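Local coordinates for nitrate transport protein (Parabacteroides distasonis, PDB 3HN0) that probably serves as the substrate-binding component of an ABC transporter, perhaps for nitrate or a related small solute, at residues L86-K91 against V144-L149; E96-V101 against P124-F129. All coordinates share one frame; numbering follows the deposited sequence. Where two conformers were deposited one is given.

Interaction 1. Residues L86-K91 against V144-L149; sequences LYLVEK and VNRAVL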
ATOM      1  N   LEU A  86      10.442   5.904  -6.101  1.00 13.90           N
ATOM      2  CA  LEU A  86      10.429   6.108  -7.538  0.65 12.18           C
ATOM      3  C   LEU A  86       9.143   6.780  -8.008  1.00 12.07           C
ATOM      4  O   LEU A  86       8.030   6.321  -7.743  1.00 12.70           O
ATOM      5  CB  LEU A  86      10.672   4.780  -8.251  0.65 13.86           C
ATOM      6  CG  LEU A  86      11.163   4.928  -9.680  0.65 19.04           C
ATOM      7  CD1 LEU A  86      12.615   5.549  -9.686  0.65 17.06           C
ATOM      8  CD2 LEU A  86      11.094   3.585 -10.388  0.65 28.74           C
ATOM      9  N   TYR A  87       9.336   7.907  -8.706  1.00 12.78           N
ATOM     10  CA  TYR A  87       8.247   8.646  -9.271  1.00 10.13           C
ATOM     11  C   TYR A  87       8.462   8.982 -10.728  1.00 11.44           C
ATOM     12  O   TYR A  87       9.583   9.155 -11.169  1.00 11.87           O
ATOM     13  CB  TYR A  87       8.036   9.930  -8.464  1.00 10.40           C
ATOM     14  CG  TYR A  87       7.547   9.704  -7.082  1.00  9.89           C
ATOM     15  CD1 TYR A  87       8.450   9.413  -6.042  1.00 10.81           C
ATOM     16  CD2 TYR A  87       6.177   9.765  -6.769  1.00 12.61           C
ATOM     17  CE1 TYR A  87       8.010   9.184  -4.736  1.00 13.09           C
ATOM     18  CE2 TYR A  87       5.751   9.519  -5.457  1.00 11.15           C
ATOM     19  CZ  TYR A  87       6.666   9.246  -4.454  1.00 10.89           C
ATOM     20  OH  TYR A  87       6.235   9.026  -3.159  1.00 12.91           O
ATOM     21  N   LEU A  88       7.390   9.024 -11.514  1.00 11.68           N
ATOM     22  CA  LEU A  88       7.492   9.427 -12.911  1.00 12.38           C
ATOM     23  C   LEU A  88       7.218  10.911 -13.026  1.00 11.98           C
ATOM     24  O   LEU A  88       6.197  11.389 -12.515  1.00 13.30           O
ATOM     25  CB  LEU A  88       6.436   8.686 -13.721  1.00 11.41           C
ATOM     26  CG  LEU A  88       6.298   8.943 -15.223  1.00 21.17           C
ATOM     27  CD1 LEU A  88       7.567   8.562 -15.964  1.00 17.77           C
ATOM     28  CD2 LEU A  88       5.069   8.148 -15.694  1.00 22.20           C
ATOM     29  N   VAL A  89       8.074  11.628 -13.746  1.00 13.37           N
ATOM     30  CA  VAL A  89       7.885  13.047 -14.000  1.00 10.25           C
ATOM     31  C   VAL A  89       7.821  13.295 -15.511  1.00 13.77           C
ATOM     32  O   VAL A  89       8.471  12.606 -16.288  1.00 13.10           O
ATOM     33  CB  VAL A  89       9.014  13.896 -13.368  1.00 13.19           C
ATOM     34  CG1 VAL A  89       8.987  13.762 -11.852  1.00 13.06           C
ATOM     35  CG2 VAL A  89      10.440  13.496 -13.911  1.00 13.64           C
ATOM     36  N   GLU A  90       7.020  14.269 -15.897  1.00 12.16           N
ATOM     37  CA  GLU A  90       6.859  14.614 -17.294  0.60 13.73           C
ATOM     38  C   GLU A  90       6.743  16.122 -17.421  1.00 13.85           C
ATOM     39  O   GLU A  90       6.178  16.792 -16.540  1.00 15.30           O
ATOM     40  CB  GLU A  90       5.632  13.898 -17.910  0.60 15.76           C
ATOM     41  CG  GLU A  90       5.490  12.426 -17.513  0.60 18.48           C
ATOM     42  CD  GLU A  90       4.415  11.678 -18.296  0.60 24.69           C
ATOM     43  OE1 GLU A  90       4.491  11.668 -19.550  0.60 17.15           O
ATOM     44  OE2 GLU A  90       3.514  11.074 -17.658  0.60 25.80           O
ATOM     45  N   LYS A  91       7.282  16.635 -18.520  1.00 14.82           N
ATOM     46  CA  LYS A  91       7.138  18.033 -18.881  1.00 21.77           C
ATOM     47  C   LYS A  91       5.924  18.201 -19.762  1.00 27.67           C
ATOM     48  O   LYS A  91       5.587  17.300 -20.522  1.00 27.30           O
ATOM     49  CB  LYS A  91       8.359  18.515 -19.650  1.00 22.76           C
ATOM     50  CG  LYS A  91       9.516  18.789 -18.759  1.00 23.83           C
ATOM     51  CD  LYS A  91      10.748  19.307 -19.490  1.00 29.64           C
ATOM     52  CE  LYS A  91      10.533  20.686 -20.121  1.00 37.57           C
ATOM     53  NZ  LYS A  91      11.597  21.662 -19.769  1.00 34.95           N
ATOM     54  N   VAL A 144      15.706  15.843 -21.630  1.00 11.45           N
ATOM     55  CA  VAL A 144      14.817  14.855 -21.020  1.00 12.25           C
ATOM     56  C   VAL A 144      13.453  15.485 -20.706  1.00 13.24           C
ATOM     57  O   VAL A 144      13.374  16.448 -19.946  1.00 12.17           O
ATOM     58  CB  VAL A 144      15.462  14.312 -19.744  1.00 11.11           C
ATOM     59  CG1 VAL A 144      14.487  13.323 -18.992  1.00 11.97           C
ATOM     60  CG2 VAL A 144      16.807  13.647 -20.037  1.00 13.54           C
ATOM     61  N   ASN A 145      12.377  14.935 -21.270  1.00 13.03           N
ATOM     62  CA  ASN A 145      11.019  15.403 -21.024  0.55 12.74           C
ATOM     63  C   ASN A 145      10.209  14.411 -20.180  1.00 13.08           C
ATOM     64  O   ASN A 145       9.107  14.700 -19.764  1.00 14.91           O
ATOM     65  CB  ASN A 145      10.310  15.636 -22.369  0.55 13.76           C
ATOM     66  CG  ASN A 145      10.999  16.713 -23.218  0.55 18.05           C
ATOM     67  OD1 ASN A 145      11.437  17.743 -22.700  0.55 29.12           O
ATOM     68  ND2 ASN A 145      11.092  16.474 -24.513  0.55 13.53           N
ATOM     69  N   ARG A 146      10.740  13.224 -19.972  1.00 13.65           N
ATOM     70  CA  ARG A 146      10.010  12.230 -19.197  1.00 15.22           C
ATOM     71  C   ARG A 146      11.067  11.354 -18.560  1.00 14.47           C
ATOM     72  O   ARG A 146      12.016  10.958 -19.238  1.00 14.81           O
ATOM     73  CB  ARG A 146       9.056  11.515 -20.168  1.00 19.06           C
ATOM     74  CG  ARG A 146       8.429  10.223 -19.775  1.00 28.30           C
ATOM     75  CD  ARG A 146       7.632   9.651 -20.996  1.00 27.49           C
ATOM     76  NE  ARG A 146       6.313  10.250 -21.118  1.00 30.12           N
ATOM     77  CZ  ARG A 146       5.507  10.110 -22.173  1.00 37.46           C
ATOM     78  NH1 ARG A 146       5.883   9.403 -23.227  1.00 33.45           N
ATOM     79  NH2 ARG A 146       4.312  10.677 -22.171  1.00 38.07           N
ATOM     80  N   ALA A 147      10.921  11.111 -17.247  1.00 13.76           N
ATOM     81  CA  ALA A 147      11.912  10.395 -16.496  1.00 11.61           C
ATOM     82  C   ALA A 147      11.344   9.823 -15.219  1.00 13.25           C
ATOM     83  O   ALA A 147      10.241  10.158 -14.804  1.00 14.56           O
ATOM     84  CB  ALA A 147      13.107  11.340 -16.173  1.00 10.43           C
ATOM     85  N   VAL A 148      12.125   8.920 -14.646  1.00 12.33           N
ATOM     86  CA  VAL A 148      11.876   8.456 -13.302  0.60 12.84           C
ATOM     87  C   VAL A 148      12.966   8.969 -12.377  1.00 15.82           C
ATOM     88  O   VAL A 148      14.140   8.982 -12.736  1.00 15.89           O
ATOM     89  CB  VAL A 148      11.761   6.931 -13.211  0.60 14.05           C
ATOM     90  CG1 VAL A 148      10.445   6.453 -13.843  0.60 11.77           C
ATOM     91  CG2 VAL A 148      12.964   6.270 -13.803  0.60 11.52           C
ATOM     92  N   LEU A 149      12.546   9.403 -11.184  1.00 13.97           N
ATOM     93  CA  LEU A 149      13.451   9.964 -10.160  1.00 12.73           C
ATOM     94  C   LEU A 149      12.966   9.640  -8.756  1.00 12.93           C
ATOM     95  O   LEU A 149      11.790   9.513  -8.518  1.00 14.07           O
ATOM     96  CB  LEU A 149      13.554  11.501 -10.285  1.00 12.74           C
ATOM     97  CG  LEU A 149      14.306  12.065 -11.478  1.00 14.47           C
ATOM     98  CD1 LEU A 149      14.112  13.611 -11.541  1.00 11.69           C
ATOM     99  CD2 LEU A 149      15.770  11.733 -11.515  1.00 14.70           C
TER

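Interaction 2. Residues E96-V101 against P124-F129; sequences EPALYV and PLNYAF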
ATOM      1  N   GLU A  96      10.106  15.383 -27.408  1.00 47.77           N
ATOM      2  CA  GLU A  96      10.515  13.997 -27.625  1.00 46.39           C
ATOM      3  C   GLU A  96      10.192  13.124 -26.382  1.00 45.45           C
ATOM      4  O   GLU A  96      10.482  13.515 -25.226  1.00 44.93           O
ATOM      5  CB  GLU A  96      11.975  13.907 -28.067  1.00 47.46           C
ATOM      6  CG  GLU A  96      12.157  14.221 -29.553  1.00 41.75           C
ATOM      7  N   PRO A  97       9.535  11.967 -26.617  1.00 40.62           N
ATOM      8  CA  PRO A  97       8.863  11.276 -25.541  1.00 37.80           C
ATOM      9  C   PRO A  97       9.592  10.087 -24.896  1.00 33.52           C
ATOM     10  O   PRO A  97       8.952   9.322 -24.173  1.00 33.19           O
ATOM     11  CB  PRO A  97       7.604  10.755 -26.245  1.00 39.53           C
ATOM     12  CG  PRO A  97       8.108  10.348 -27.575  1.00 37.04           C
ATOM     13  CD  PRO A  97       9.219  11.340 -27.919  1.00 41.38           C
ATOM     14  N   ALA A  98      10.893   9.919 -25.124  1.00 27.22           N
ATOM     15  CA  ALA A  98      11.603   8.818 -24.482  1.00 25.36           C
ATOM     16  C   ALA A  98      11.542   8.993 -22.966  1.00 22.11           C
ATOM     17  O   ALA A  98      11.645  10.123 -22.468  1.00 19.25           O
ATOM     18  CB  ALA A  98      13.042   8.754 -24.931  1.00 23.31           C
ATOM     19  N   LEU A  99      11.360   7.869 -22.260  1.00 20.10           N
ATOM     20  CA  LEU A  99      11.391   7.855 -20.821  1.00 18.06           C
ATOM     21  C   LEU A  99      12.784   7.494 -20.374  1.00 14.95           C
ATOM     22  O   LEU A  99      13.279   6.396 -20.647  1.00 14.66           O
ATOM     23  CB  LEU A  99      10.364   6.857 -20.255  1.00 18.69           C
ATOM     24  CG  LEU A  99      10.366   6.562 -18.756  1.00 19.32           C
ATOM     25  CD1 LEU A  99      10.208   7.824 -17.997  1.00 25.34           C
ATOM     26  CD2 LEU A  99       9.220   5.553 -18.448  1.00 23.47           C
ATOM     27  N   TYR A 100      13.436   8.425 -19.700  1.00 15.86           N
ATOM     28  CA  TYR A 100      14.797   8.210 -19.276  1.00 16.05           C
ATOM     29  C   TYR A 100      14.815   7.553 -17.922  1.00 18.88           C
ATOM     30  O   TYR A 100      14.177   8.045 -16.981  1.00 17.76           O
ATOM     31  CB  TYR A 100      15.571   9.517 -19.227  1.00 14.53           C
ATOM     32  CG  TYR A 100      15.983  10.012 -20.579  1.00 15.15           C
ATOM     33  CD1 TYR A 100      15.070  10.604 -21.425  1.00 14.43           C
ATOM     34  CD2 TYR A 100      17.301   9.865 -21.028  1.00 19.57           C
ATOM     35  CE1 TYR A 100      15.461  11.061 -22.722  1.00 18.53           C
ATOM     36  CE2 TYR A 100      17.696  10.329 -22.264  1.00 19.91           C
ATOM     37  CZ  TYR A 100      16.777  10.919 -23.102  1.00 19.47           C
ATOM     38  OH  TYR A 100      17.176  11.363 -24.349  1.00 23.80           O
ATOM     39  N   VAL A 101      15.605   6.477 -17.827  1.00 17.45           N
ATOM     40  CA  VAL A 101      15.680   5.631 -16.656  1.00 19.31           C
ATOM     41  C   VAL A 101      17.141   5.466 -16.230  1.00 16.43           C
ATOM     42  O   VAL A 101      18.004   5.149 -17.048  1.00 18.98           O
ATOM     43  CB  VAL A 101      15.064   4.217 -16.999  1.00 20.42           C
ATOM     44  CG1 VAL A 101      15.141   3.305 -15.814  1.00 24.03           C
ATOM     45  CG2 VAL A 101      13.622   4.367 -17.507  1.00 22.85           C
ATOM     46  N   PRO A 124       9.247   4.518 -25.031  1.00 31.17           N
ATOM     47  CA  PRO A 124      10.606   4.048 -25.309  1.00 29.85           C
ATOM     48  C   PRO A 124      11.523   4.373 -24.137  1.00 27.19           C
ATOM     49  O   PRO A 124      11.537   5.509 -23.677  1.00 24.52           O
ATOM     50  CB  PRO A 124      11.024   4.857 -26.539  1.00 32.59           C
ATOM     51  CG  PRO A 124       9.817   5.697 -26.933  1.00 32.78           C
ATOM     52  CD  PRO A 124       8.935   5.765 -25.751  1.00 31.87           C
ATOM     53  N   LEU A 125      12.260   3.379 -23.653  1.00 24.86           N
ATOM     54  CA  LEU A 125      13.177   3.577 -22.526  1.00 24.60           C
ATOM     55  C   LEU A 125      14.540   4.047 -23.018  1.00 23.22           C
ATOM     56  O   LEU A 125      15.060   3.535 -23.984  1.00 26.15           O
ATOM     57  CB  LEU A 125      13.286   2.309 -21.696  1.00 28.11           C
ATOM     58  CG  LEU A 125      11.943   1.861 -21.110  1.00 32.24           C
ATOM     59  CD1 LEU A 125      12.073   0.492 -20.421  1.00 39.98           C
ATOM     60  CD2 LEU A 125      11.400   2.914 -20.140  1.00 36.15           C
ATOM     61  N   ASN A 126      15.096   5.064 -22.387  1.00 20.32           N
ATOM     62  CA  ASN A 126      16.404   5.533 -22.742  1.00 19.85           C
ATOM     63  C   ASN A 126      17.324   5.473 -21.542  1.00 21.11           C
ATOM     64  O   ASN A 126      17.054   6.074 -20.509  1.00 21.03           O
ATOM     65  CB  ASN A 126      16.300   6.944 -23.289  1.00 20.19           C
ATOM     66  CG  ASN A 126      17.588   7.419 -23.945  1.00 26.51           C
ATOM     67  OD1 ASN A 126      18.703   7.196 -23.432  1.00 22.99           O
ATOM     68  ND2 ASN A 126      17.438   8.097 -25.079  1.00 23.05           N
ATOM     69  N   TYR A 127      18.425   4.738 -21.709  1.00 21.34           N
ATOM     70  CA  TYR A 127      19.365   4.454 -20.646  1.00 21.51           C
ATOM     71  C   TYR A 127      20.661   5.256 -20.833  1.00 20.39           C
ATOM     72  O   TYR A 127      21.697   4.933 -20.251  1.00 23.99           O
ATOM     73  CB  TYR A 127      19.659   2.949 -20.616  1.00 21.60           C
ATOM     74  CG  TYR A 127      18.472   2.071 -20.294  1.00 20.66           C
ATOM     75  CD1 TYR A 127      17.890   2.089 -19.022  1.00 23.54           C
ATOM     76  CD2 TYR A 127      17.913   1.225 -21.262  1.00 22.22           C
ATOM     77  CE1 TYR A 127      16.772   1.273 -18.720  1.00 19.53           C
ATOM     78  CE2 TYR A 127      16.836   0.416 -20.977  1.00 29.66           C
ATOM     79  CZ  TYR A 127      16.259   0.443 -19.699  1.00 20.18           C
ATOM     80  OH  TYR A 127      15.214  -0.409 -19.456  1.00 22.39           O
ATOM     81  N   ALA A 128      20.563   6.349 -21.568  1.00 19.39           N
ATOM     82  CA  ALA A 128      21.695   7.252 -21.803  1.00 19.88           C
ATOM     83  C   ALA A 128      22.317   7.761 -20.502  1.00 21.83           C
ATOM     84  O   ALA A 128      23.518   7.984 -20.451  1.00 20.44           O
ATOM     85  CB  ALA A 128      21.269   8.423 -22.710  1.00 19.08           C
ATOM     86  N   PHE A 129      21.515   7.936 -19.453  1.00 18.88           N
ATOM     87  CA  PHE A 129      22.003   8.467 -18.194  1.00 20.61           C
ATOM     88  C   PHE A 129      21.871   7.399 -17.110  1.00 21.99           C
ATOM     89  O   PHE A 129      20.762   6.987 -16.790  1.00 22.42           O
ATOM     90  CB  PHE A 129      21.182   9.711 -17.817  1.00 23.22           C
ATOM     91  CG  PHE A 129      21.306  10.857 -18.825  1.00 22.91           C
ATOM     92  CD1 PHE A 129      22.548  11.410 -19.111  1.00 32.32           C
ATOM     93  CD2 PHE A 129      20.187  11.377 -19.462  1.00 21.03           C
ATOM     94  CE1 PHE A 129      22.670  12.454 -20.035  1.00 32.57           C
ATOM     95  CE2 PHE A 129      20.299  12.411 -20.381  1.00 26.73           C
ATOM     96  CZ  PHE A 129      21.540  12.954 -20.663  1.00 25.58           C
TER

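Interaction 1. Residues L86-K91 against V144-L149
An antiparallel pairing of strands 87-90 and 146-149 forms one side of a three-stranded sheet, and a salt bridge across it joins Glu90 to Arg146. These two lie side by side, pointing the same way from a non-hydrogen-bonded pair, a place that suits opposite charges because they can meet over the face of the sheet. Arg146 turns the side of its guanidinium to the acid, and NE and NH2 both bond to the single oxygen Glu90 OE1, each at 2.8 Å from it. That oxygen lies in the guanidinium plane, but the carboxylate is turned 62° from it: NH2 arrives nearly along the C-O bond, NE from above the carboxylate plane. In the conformer given, Glu90 OE2 is taken by Thr167; Arg146 NH1 bonds to the carbonyl of Pro97, and Tyr123 adds a cation-pi contact to Arg146.

Backbone bonds fix the register. Val89 N reaches Ala147 O at 2.8 Å, and Leu149 N reaches Tyr87 O at 3.0 Å. Strand 87-90 is the middle strand, with 165-169 along its other edge and helix 132-141 packed on the face that carries Val89, Ala147 and Leu149. Beneath the helix the small Ala147 and the branched Val89 fit together: Val89 CG2 lies 4.1 Å from Ala147 CB and also approaches Leu149 CD1, while Ile135 of the helix touches both Ala147 and Leu149. On the face shared with Glu90 and Arg146, Leu88 CD1 lies 3.3 Å from Ala147 O.

Interaction 2. Residues E96-V101 against P124-F129
The side-chain amide of Asn126 lies stacked over the ring of Tyr100, the two planes only 18° apart, where parallel strands 99-100 and 125-126 meet in a beta-alpha-beta unit through helix 107-119. Asn126 CB sits over the centre of the ring, 3.7 Å above its plane, in a CH-pi contact. Asn126 CG is anti to its own backbone N (chi1 -169°) and comes within 3.4 Å of Tyr100 CE2. A flat amide suits this place because it can cover the ring and still use its oxygen: Asn126 OD1 accepts from Ala128 N at 2.8 Å, an Asx turn that fixes the amide's rotation as the chain leaves the strand.

Phe129 also meets the tyrosine, its ring inclined 31° to that of Tyr100, with the two CD2 atoms 3.6 Å apart, and Ala128 CB approaches the ring's edge. An alanine in place of Tyr100 would probably leave the Asn126 amide and the Phe129 ring without the surface they pack on and open a gap between them.

Leu99 and Leu125 project to the other face, side by side, where apolar leucines suit the packing of helix 107-119: both touch its Leu116. Leu125 CD2 reaches Val101 CG2 as well. The backbone pairing is parallel, with Leu99 N bonded to Pro124 O and Asn126 N to Leu99 O. Asn126 O then receives Val101 N at 3.1 Å. The ring carbons of Tyr127 pack beside Val101 while its hydroxyl bonds to Asp109, and Tyr127 CE1 comes to rest 3.8 Å from Val101 CB.

How the interactions relate
Following the chain from the N terminus, strand 87-90 comes first and strand 99-100 soon after. Helix 107-119 then leads to strand 125-126, where interaction 2 closes the inner loop. Helix 132-141 follows, and strand 146-149 returns to close the outer loop at interaction 1, so interaction 2 is nested within it. Their centres are about 9 Å apart, and they touch directly. Tyr100 N probably bonds to Arg146 O, and Asn145 ND2 probably bonds to Glu96 O, while Leu99 CD1 packs against Leu88 CD1 and Ala147 CA. The three-stranded antiparallel sheet is thereby tied to the small parallel pair, with helix 107-119 inside the inner loop and helix 132-141 on the way to the outer closure.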